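Local structure of trichothecene 3-O-acetyltransferase (Gibberella zeae, 3B30) at residues M159-Q164 with S378-V383; D294-M299 with G307-M312. The protein probably transfers an acetyl group from acetyl-coenzyme A to the 3-hydroxyl of trichothecene toxins. One frame throughout, in Å; residues are numbered along the deposited sequence. Where two conformers were deposited one is given.

Contacts 1 and 2 have centres about 10 Å apart and border the inner end of the ethyl coenzyme A, whose pantetheine arm runs between them. Two salt bridges join them: Lys382 NZ reaches Asp294 OD2 at 2.8 Å, and Asp160 OD1 meets Arg296 NH2 at 2.9 Å, which places 294-299 against the start of helix 161-176. Along the chain, contact 2 is nested within the loop that contact 1 closes. His156 and Asp160 are spaced as in the HxxxD motif of BAHD acyltransferases. Both contacts therefore probably border the acyl-transfer centre, with Lys382 and Asp294 flanking the pantetheine.

Contact 1: residues M159-Q164 with S378-V383; sequences MDMVGQ and SSWAKV. With ETB (Ethyl Coenzyme A), chain B.
Met161 lies against one face of the Trp380 indole, and this is the tightly packed part of the contact. With CG anti to the backbone N (chi1 -180°) and bends at the next two torsions, the chain follows the ring. Met161 CG sits 3.7 Å from Trp380 CG on the five-membered side. Its methyl is a CH-pi donor, Met161 CE standing 3.6 Å from the centroid of the Trp380 six-membered ring. The sulfur adds an oblique Met-aromatic contact. At the indole edge, near its plane, lies the pantetheine nitrogen N4P, which makes a weak hydrogen bond of 3.3 Å to Ser379 O.

Packing is sparser beyond the tryptophan. Val383 CG1 comes to 4.1 Å from Val162 CG2, and Val162 CG2 is 3.9 Å from Lys382 CE on the exposed side of the contact. The lysine methylenes run alongside the pantetheine arm, with Lys382 CE 3.5 Å from N8P of ethyl coenzyme A. Asp160 caps helix 161-176, its OD1 accepting from Gly163 N at 2.8 Å. No hydrogen bond crosses between the segments: less directional apolar packing joins them, while Asp160 and Lys382 direct their charges to the cap and to Arg296 and Asp294.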
loop_
_atom_site.group_PDB
_atom_site.type_symbol
_atom_site.label_atom_id
_atom_site.label_comp_id
_atom_site.label_asym_id
_atom_site.label_seq_id
_atom_site.Cartn_x
_atom_site.Cartn_y
_atom_site.Cartn_z
ATOM N N MET A 159 -9.083 5.725 -0.406
ATOM C CA MET A 159 -8.265 5.370 0.753
ATOM C C MET A 159 -6.837 4.989 0.413
ATOM O O MET A 159 -6.596 4.315 -0.587
ATOM C CB MET A 159 -8.903 4.245 1.575
ATOM C CG MET A 159 -9.031 2.903 0.856
ATOM S SD MET A 159 -10.125 1.758 1.723
ATOM C CE MET A 159 -11.718 2.475 1.296
ATOM N N ASP A 160 -5.894 5.427 1.246
ATOM C CA ASP A 160 -4.541 4.818 1.231
ATOM C C ASP A 160 -4.574 3.615 2.181
ATOM O O ASP A 160 -5.646 3.271 2.742
ATOM C CB ASP A 160 -3.417 5.847 1.586
ATOM C CG ASP A 160 -3.667 6.567 2.915
ATOM O OD1 ASP A 160 -4.327 5.986 3.796
ATOM O OD2 ASP A 160 -3.250 7.720 3.080
ATOM N N MET A 161 -3.436 2.960 2.399
ATOM C CA MET A 161 -3.473 1.773 3.207
ATOM C C MET A 161 -3.691 2.071 4.699
ATOM O O MET A 161 -4.245 1.248 5.433
ATOM C CB MET A 161 -2.241 0.886 2.958
ATOM C CG MET A 161 -2.236 -0.391 3.795
ATOM S SD MET A 161 -3.727 -1.446 3.678
ATOM C CE MET A 161 -3.315 -2.562 2.359
ATOM N N VAL A 162 -3.245 3.237 5.149
ATOM C CA VAL A 162 -3.517 3.643 6.546
ATOM C C VAL A 162 -5.040 3.842 6.719
ATOM O O VAL A 162 -5.633 3.373 7.720
ATOM C CB VAL A 162 -2.701 4.890 6.958
ATOM C CG1 VAL A 162 -3.254 5.528 8.286
ATOM C CG2 VAL A 162 -1.197 4.471 7.113
ATOM N N GLY A 163 -5.657 4.515 5.742
ATOM C CA GLY A 163 -7.125 4.689 5.742
ATOM C C GLY A 163 -7.865 3.354 5.617
ATOM O O GLY A 163 -8.847 3.117 6.323
ATOM N N GLN A 164 -7.387 2.476 4.722
ATOM C CA GLN A 164 -7.959 1.123 4.580
ATOM C C GLN A 164 -7.861 0.308 5.888
ATOM O O GLN A 164 -8.795 -0.398 6.284
ATOM C CB GLN A 164 -7.241 0.392 3.443
ATOM C CG GLN A 164 -7.834 -0.979 3.079
ATOM C CD GLN A 164 -7.403 -1.398 1.691
ATOM O OE1 GLN A 164 -7.111 -0.534 0.860
ATOM N NE2 GLN A 164 -7.379 -2.719 1.419
ATOM N N SER A 378 6.496 1.301 -0.926
ATOM C CA SER A 378 5.403 1.651 -0.013
ATOM C C SER A 378 5.374 0.703 1.194
ATOM O O SER A 378 5.056 -0.491 1.077
ATOM C CB SER A 378 4.042 1.668 -0.733
ATOM O OG SER A 378 3.035 2.167 0.144
ATOM N N SER A 379 5.737 1.234 2.367
ATOM C CA SER A 379 5.755 0.439 3.595
ATOM C C SER A 379 4.380 0.379 4.246
ATOM O O SER A 379 3.799 1.420 4.600
ATOM C CB SER A 379 6.745 1.039 4.599
ATOM O OG SER A 379 6.680 0.371 5.842
ATOM N N TRP A 380 3.862 -0.827 4.442
ATOM C CA TRP A 380 2.620 -0.977 5.233
ATOM C C TRP A 380 2.949 -1.483 6.632
ATOM O O TRP A 380 2.062 -1.936 7.373
ATOM C CB TRP A 380 1.665 -1.952 4.523
ATOM C CG TRP A 380 1.247 -1.503 3.125
ATOM C CD1 TRP A 380 1.380 -0.252 2.591
ATOM C CD2 TRP A 380 0.610 -2.300 2.121
ATOM N NE1 TRP A 380 0.876 -0.226 1.314
ATOM C CE2 TRP A 380 0.388 -1.464 1.002
ATOM C CE3 TRP A 380 0.223 -3.646 2.050
ATOM C CZ2 TRP A 380 -0.211 -1.923 -0.177
ATOM C CZ3 TRP A 380 -0.385 -4.107 0.874
ATOM C CH2 TRP A 380 -0.594 -3.251 -0.216
ATOM N N ALA A 381 4.233 -1.398 7.005
ATOM C CA ALA A 381 4.739 -2.088 8.204
ATOM C C ALA A 381 3.971 -1.684 9.460
ATOM O O ALA A 381 3.702 -2.536 10.311
ATOM C CB ALA A 381 6.254 -1.832 8.403
ATOM N N LYS A 382 3.618 -0.398 9.563
ATOM C CA LYS A 382 2.986 0.172 10.791
ATOM C C LYS A 382 1.465 -0.028 10.925
ATOM O O LYS A 382 0.876 0.361 11.945
ATOM C CB LYS A 382 3.276 1.675 10.899
ATOM C CG LYS A 382 2.517 2.532 9.856
ATOM C CD LYS A 382 2.931 3.996 9.968
ATOM C CE LYS A 382 2.077 4.894 9.102
ATOM N NZ LYS A 382 1.512 6.007 9.894
ATOM N N VAL A 383 0.818 -0.602 9.911
ATOM C CA VAL A 383 -0.633 -0.784 10.015
ATOM C C VAL A 383 -0.998 -1.976 10.916
ATOM O O VAL A 383 -0.161 -2.841 11.158
ATOM C CB VAL A 383 -1.387 -0.780 8.646
ATOM C CG1 VAL A 383 -1.021 0.464 7.817
ATOM C CG2 VAL A 383 -1.184 -2.085 7.831
HETATM N N1A ETB B . 16.093 8.349 19.298
HETATM C C2A ETB B . 16.215 7.211 18.592
HETATM N N3A ETB B . 15.231 6.759 17.806
HETATM C C4A ETB B . 14.112 7.442 17.674
HETATM C C5A ETB B . 13.948 8.592 18.382
HETATM C C6A ETB B . 14.958 9.059 19.229
HETATM N N6A ETB B . 14.795 10.087 20.026
HETATM N N7A ETB B . 12.748 9.025 18.101
HETATM C C8A ETB B . 12.149 8.196 17.257
HETATM N N9A ETB B . 12.992 7.200 16.994
HETATM C C1B ETB B . 12.755 6.017 16.201
HETATM C C2B ETB B . 11.764 5.081 16.844
HETATM O O2B ETB B . 12.282 4.405 17.904
HETATM C C3B ETB B . 11.330 4.250 15.668
HETATM O O3B ETB B . 12.300 3.310 15.457
HETATM P P3B ETB B . 12.063 1.822 15.332
HETATM O O7A ETB B . 11.910 1.480 16.634
HETATM O O8A ETB B . 10.859 1.545 14.681
HETATM O O9A ETB B . 13.212 1.260 14.722
HETATM C C4B ETB B . 11.442 5.245 14.568
HETATM O O4B ETB B . 12.170 6.323 14.999
HETATM C C5B ETB B . 10.064 5.660 14.148
HETATM O O5B ETB B . 10.094 6.580 13.143
HETATM P P1A ETB B . 8.899 6.833 12.194
HETATM O O1A ETB B . 9.453 7.828 11.301
HETATM O O2A ETB B . 7.736 7.283 12.913
HETATM O O3A ETB B . 8.424 5.514 11.529
HETATM P P2A ETB B . 9.138 4.551 10.577
HETATM O O4A ETB B . 8.823 3.311 11.110
HETATM O O5A ETB B . 10.467 4.909 10.452
HETATM O O6A ETB B . 8.449 4.729 9.210
HETATM C CBP ETB B . 7.420 5.794 7.387
HETATM C CCP ETB B . 8.482 5.896 8.482
HETATM C CDP ETB B . 7.648 6.940 6.471
HETATM C CEP ETB B . 7.437 4.544 6.548
HETATM C CAP ETB B . 6.055 5.809 8.058
HETATM O OAP ETB B . 5.927 6.871 8.898
HETATM C C9P ETB B . 4.964 5.760 7.037
HETATM O O9P ETB B . 4.542 6.951 6.605
HETATM N N8P ETB B . 4.559 4.592 6.592
HETATM C C7P ETB B . 3.430 4.356 5.753
HETATM C C6P ETB B . 3.617 4.603 4.272
HETATM C C5P ETB B . 2.333 4.388 3.503
HETATM O O5P ETB B . 1.233 4.896 3.814
HETATM N N4P ETB B . 2.458 3.584 2.508
HETATM C C3P ETB B . 1.727 3.753 1.291
#

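Contact 2: residues D294-M299 with G307-M312; sequences DARPAM and GLLQNM. With ETB (Ethyl Coenzyme A), chain B.
Leu309 and Arg296 lie obliquely across each other, the leucine CB standing over one face of the guanidinium, 4.0 Å above its plane and toward the rim. Leu309 has CG anti to its own N (chi1 -172°), which directs its branched end against Ala295, Arg296 and Met299. Leu309 CD1 packs 3.7 Å from Ala295 CB, and CD2 lies against Arg296 CG and Met299 CB. The arginine has CG beside its backbone N (chi1 -72°) and runs extended from CG to NE; its guanidinium ends next to the Asp294 carboxylate. Arg296 NH1 donates to Asp294 OD1 at 2.9 Å, with the oxygen in the guanidinium plane. Arg296 N reaches that same Asp294 OD1, also at 2.9 Å, from the opposite face of the carboxylate, so one oxygen is gripped both by a salt bridge and by a capping bond. The other carboxylate oxygen pairs with Lys382, and Arg296 NH2 with Asp160. Across the segments, Ala295 N bonds to Leu309 O at 3.0 Å. Next to it, Asp294 and Gln310 form an antiparallel non-hydrogen-bonded pair between strands 286-294 and 310-318.

On its backbone side Asp294 N donates to O9P of ethyl coenzyme A at 2.7 Å. A largely buried chain of charges, with Lys382 at its exposed end, would thus be mutually neutralising and probably holds in place the strand end whose N-H binds the pantetheine carbonyl.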
loop_
_atom_site.group_PDB
_atom_site.type_symbol
_atom_site.label_atom_id
_atom_site.label_comp_id
_atom_site.label_asym_id
_atom_site.label_seq_id
_atom_site.Cartn_x
_atom_site.Cartn_y
_atom_site.Cartn_z
ATOM N N ASP A 294 2.918 8.339 5.015
ATOM C CA ASP A 294 1.644 8.794 5.598
ATOM C C ASP A 294 1.782 10.253 6.019
ATOM O O ASP A 294 2.656 10.586 6.815
ATOM C CB ASP A 294 1.319 7.909 6.830
ATOM C CG ASP A 294 0.002 8.288 7.521
ATOM O OD1 ASP A 294 -0.769 9.116 6.984
ATOM O OD2 ASP A 294 -0.262 7.711 8.599
ATOM N N ALA A 295 0.939 11.124 5.451
ATOM C CA ALA A 295 0.955 12.542 5.747
ATOM C C ALA A 295 0.043 12.954 6.897
ATOM O O ALA A 295 -0.001 14.132 7.249
ATOM C CB ALA A 295 0.629 13.383 4.478
ATOM N N ARG A 296 -0.689 12.010 7.485
ATOM C CA ARG A 296 -1.559 12.367 8.613
ATOM C C ARG A 296 -0.809 13.055 9.773
ATOM O O ARG A 296 -1.279 14.076 10.271
ATOM C CB ARG A 296 -2.316 11.142 9.137
ATOM C CG ARG A 296 -3.440 10.677 8.170
ATOM C CD ARG A 296 -3.910 9.261 8.577
ATOM N NE ARG A 296 -4.869 8.716 7.609
ATOM C CZ ARG A 296 -4.580 8.300 6.375
ATOM N NH1 ARG A 296 -3.333 8.361 5.881
ATOM N NH2 ARG A 296 -5.555 7.816 5.615
ATOM N N PRO A 297 0.313 12.477 10.240
ATOM C CA PRO A 297 0.971 13.128 11.385
ATOM C C PRO A 297 1.417 14.570 11.129
ATOM O O PRO A 297 1.144 15.415 11.955
ATOM C CB PRO A 297 2.152 12.201 11.674
ATOM C CG PRO A 297 1.695 10.867 11.154
ATOM C CD PRO A 297 1.010 11.226 9.881
ATOM N N ALA A 298 2.067 14.836 9.981
ATOM C CA ALA A 298 2.513 16.192 9.599
ATOM C C ALA A 298 1.341 17.142 9.451
ATOM O O ALA A 298 1.481 18.329 9.738
ATOM C CB ALA A 298 3.333 16.164 8.285
ATOM N N MET A 299 0.185 16.618 9.025
ATOM C CA MET A 299 -1.018 17.437 8.825
ATOM C C MET A 299 -1.837 17.577 10.112
ATOM O O MET A 299 -2.807 18.326 10.157
ATOM C CB MET A 299 -1.874 16.843 7.687
ATOM C CG MET A 299 -2.630 17.854 6.831
ATOM S SD MET A 299 -1.588 19.122 5.985
ATOM C CE MET A 299 -0.293 18.090 5.406
ATOM N N GLY A 307 -9.278 8.308 4.760
ATOM C CA GLY A 307 -9.125 8.768 3.392
ATOM C C GLY A 307 -7.763 8.462 2.798
ATOM O O GLY A 307 -7.111 7.485 3.148
ATOM N N LEU A 308 -7.349 9.351 1.916
ATOM C CA LEU A 308 -6.067 9.287 1.230
ATOM C C LEU A 308 -5.299 10.554 1.602
ATOM O O LEU A 308 -5.645 11.678 1.182
ATOM C CB LEU A 308 -6.316 9.192 -0.273
ATOM C CG LEU A 308 -5.197 8.926 -1.290
ATOM C CD1 LEU A 308 -4.088 10.004 -1.233
ATOM C CD2 LEU A 308 -4.610 7.582 -1.109
ATOM N N LEU A 309 -4.253 10.365 2.403
ATOM C CA LEU A 309 -3.455 11.476 2.896
ATOM C C LEU A 309 -2.043 10.964 2.971
ATOM O O LEU A 309 -1.577 10.525 4.027
ATOM C CB LEU A 309 -3.926 11.950 4.283
ATOM C CG LEU A 309 -3.279 13.236 4.832
ATOM C CD1 LEU A 309 -2.894 14.286 3.736
ATOM C CD2 LEU A 309 -4.148 13.891 5.945
ATOM N N GLN A 310 -1.381 10.996 1.817
ATOM C CA GLN A 310 -0.099 10.325 1.623
ATOM C C GLN A 310 0.719 11.203 0.685
ATOM O O GLN A 310 0.168 12.002 -0.084
ATOM C CB GLN A 310 -0.342 8.967 0.940
ATOM C CG GLN A 310 0.839 8.018 0.922
ATOM C CD GLN A 310 0.898 7.230 -0.355
ATOM O OE1 GLN A 310 1.928 7.199 -1.024
ATOM N NE2 GLN A 310 -0.227 6.605 -0.723
ATOM N N ASN A 311 2.035 11.048 0.727
ATOM C CA ASN A 311 2.889 11.683 -0.259
ATOM C C ASN A 311 4.074 10.743 -0.425
ATOM O O ASN A 311 4.028 9.602 0.035
ATOM C CB ASN A 311 3.304 13.068 0.237
ATOM C CG ASN A 311 3.753 14.021 -0.886
ATOM O OD1 ASN A 311 4.133 13.597 -1.996
ATOM N ND2 ASN A 311 3.722 15.312 -0.586
ATOM N N MET A 312 5.112 11.191 -1.113
ATOM C CA MET A 312 6.347 10.442 -1.198
ATOM C C MET A 312 7.513 11.378 -0.813
ATOM O O MET A 312 7.369 12.615 -0.842
ATOM C CB MET A 312 6.544 9.887 -2.614
ATOM C CG MET A 312 5.443 8.875 -3.024
ATOM S SD MET A 312 6.013 7.658 -4.181
ATOM C CE MET A 312 6.330 6.269 -3.141
HETATM N N1A ETB B . 16.093 8.349 19.298
HETATM C C2A ETB B . 16.215 7.211 18.592
HETATM N N3A ETB B . 15.231 6.759 17.806
HETATM C C4A ETB B . 14.112 7.442 17.674
HETATM C C5A ETB B . 13.948 8.592 18.382
HETATM C C6A ETB B . 14.958 9.059 19.229
HETATM N N6A ETB B . 14.795 10.087 20.026
HETATM N N7A ETB B . 12.748 9.025 18.101
HETATM C C8A ETB B . 12.149 8.196 17.257
HETATM N N9A ETB B . 12.992 7.200 16.994
HETATM C C1B ETB B . 12.755 6.017 16.201
HETATM C C2B ETB B . 11.764 5.081 16.844
HETATM O O2B ETB B . 12.282 4.405 17.904
HETATM C C3B ETB B . 11.330 4.250 15.668
HETATM O O3B ETB B . 12.300 3.310 15.457
HETATM P P3B ETB B . 12.063 1.822 15.332
HETATM O O7A ETB B . 11.910 1.480 16.634
HETATM O O8A ETB B . 10.859 1.545 14.681
HETATM O O9A ETB B . 13.212 1.260 14.722
HETATM C C4B ETB B . 11.442 5.245 14.568
HETATM O O4B ETB B . 12.170 6.323 14.999
HETATM C C5B ETB B . 10.064 5.660 14.148
HETATM O O5B ETB B . 10.094 6.580 13.143
HETATM P P1A ETB B . 8.899 6.833 12.194
HETATM O O1A ETB B . 9.453 7.828 11.301
HETATM O O2A ETB B . 7.736 7.283 12.913
HETATM O O3A ETB B . 8.424 5.514 11.529
HETATM P P2A ETB B . 9.138 4.551 10.577
HETATM O O4A ETB B . 8.823 3.311 11.110
HETATM O O5A ETB B . 10.467 4.909 10.452
HETATM O O6A ETB B . 8.449 4.729 9.210
HETATM C CBP ETB B . 7.420 5.794 7.387
HETATM C CCP ETB B . 8.482 5.896 8.482
HETATM C CDP ETB B . 7.648 6.940 6.471
HETATM C CEP ETB B . 7.437 4.544 6.548
HETATM C CAP ETB B . 6.055 5.809 8.058
HETATM O OAP ETB B . 5.927 6.871 8.898
HETATM C C9P ETB B . 4.964 5.760 7.037
HETATM O O9P ETB B . 4.542 6.951 6.605
HETATM N N8P ETB B . 4.559 4.592 6.592
HETATM C C7P ETB B . 3.430 4.356 5.753
HETATM C C6P ETB B . 3.617 4.603 4.272
HETATM C C5P ETB B . 2.333 4.388 3.503
HETATM O O5P ETB B . 1.233 4.896 3.814
HETATM N N4P ETB B . 2.458 3.584 2.508
HETATM C C3P ETB B . 1.727 3.753 1.291
#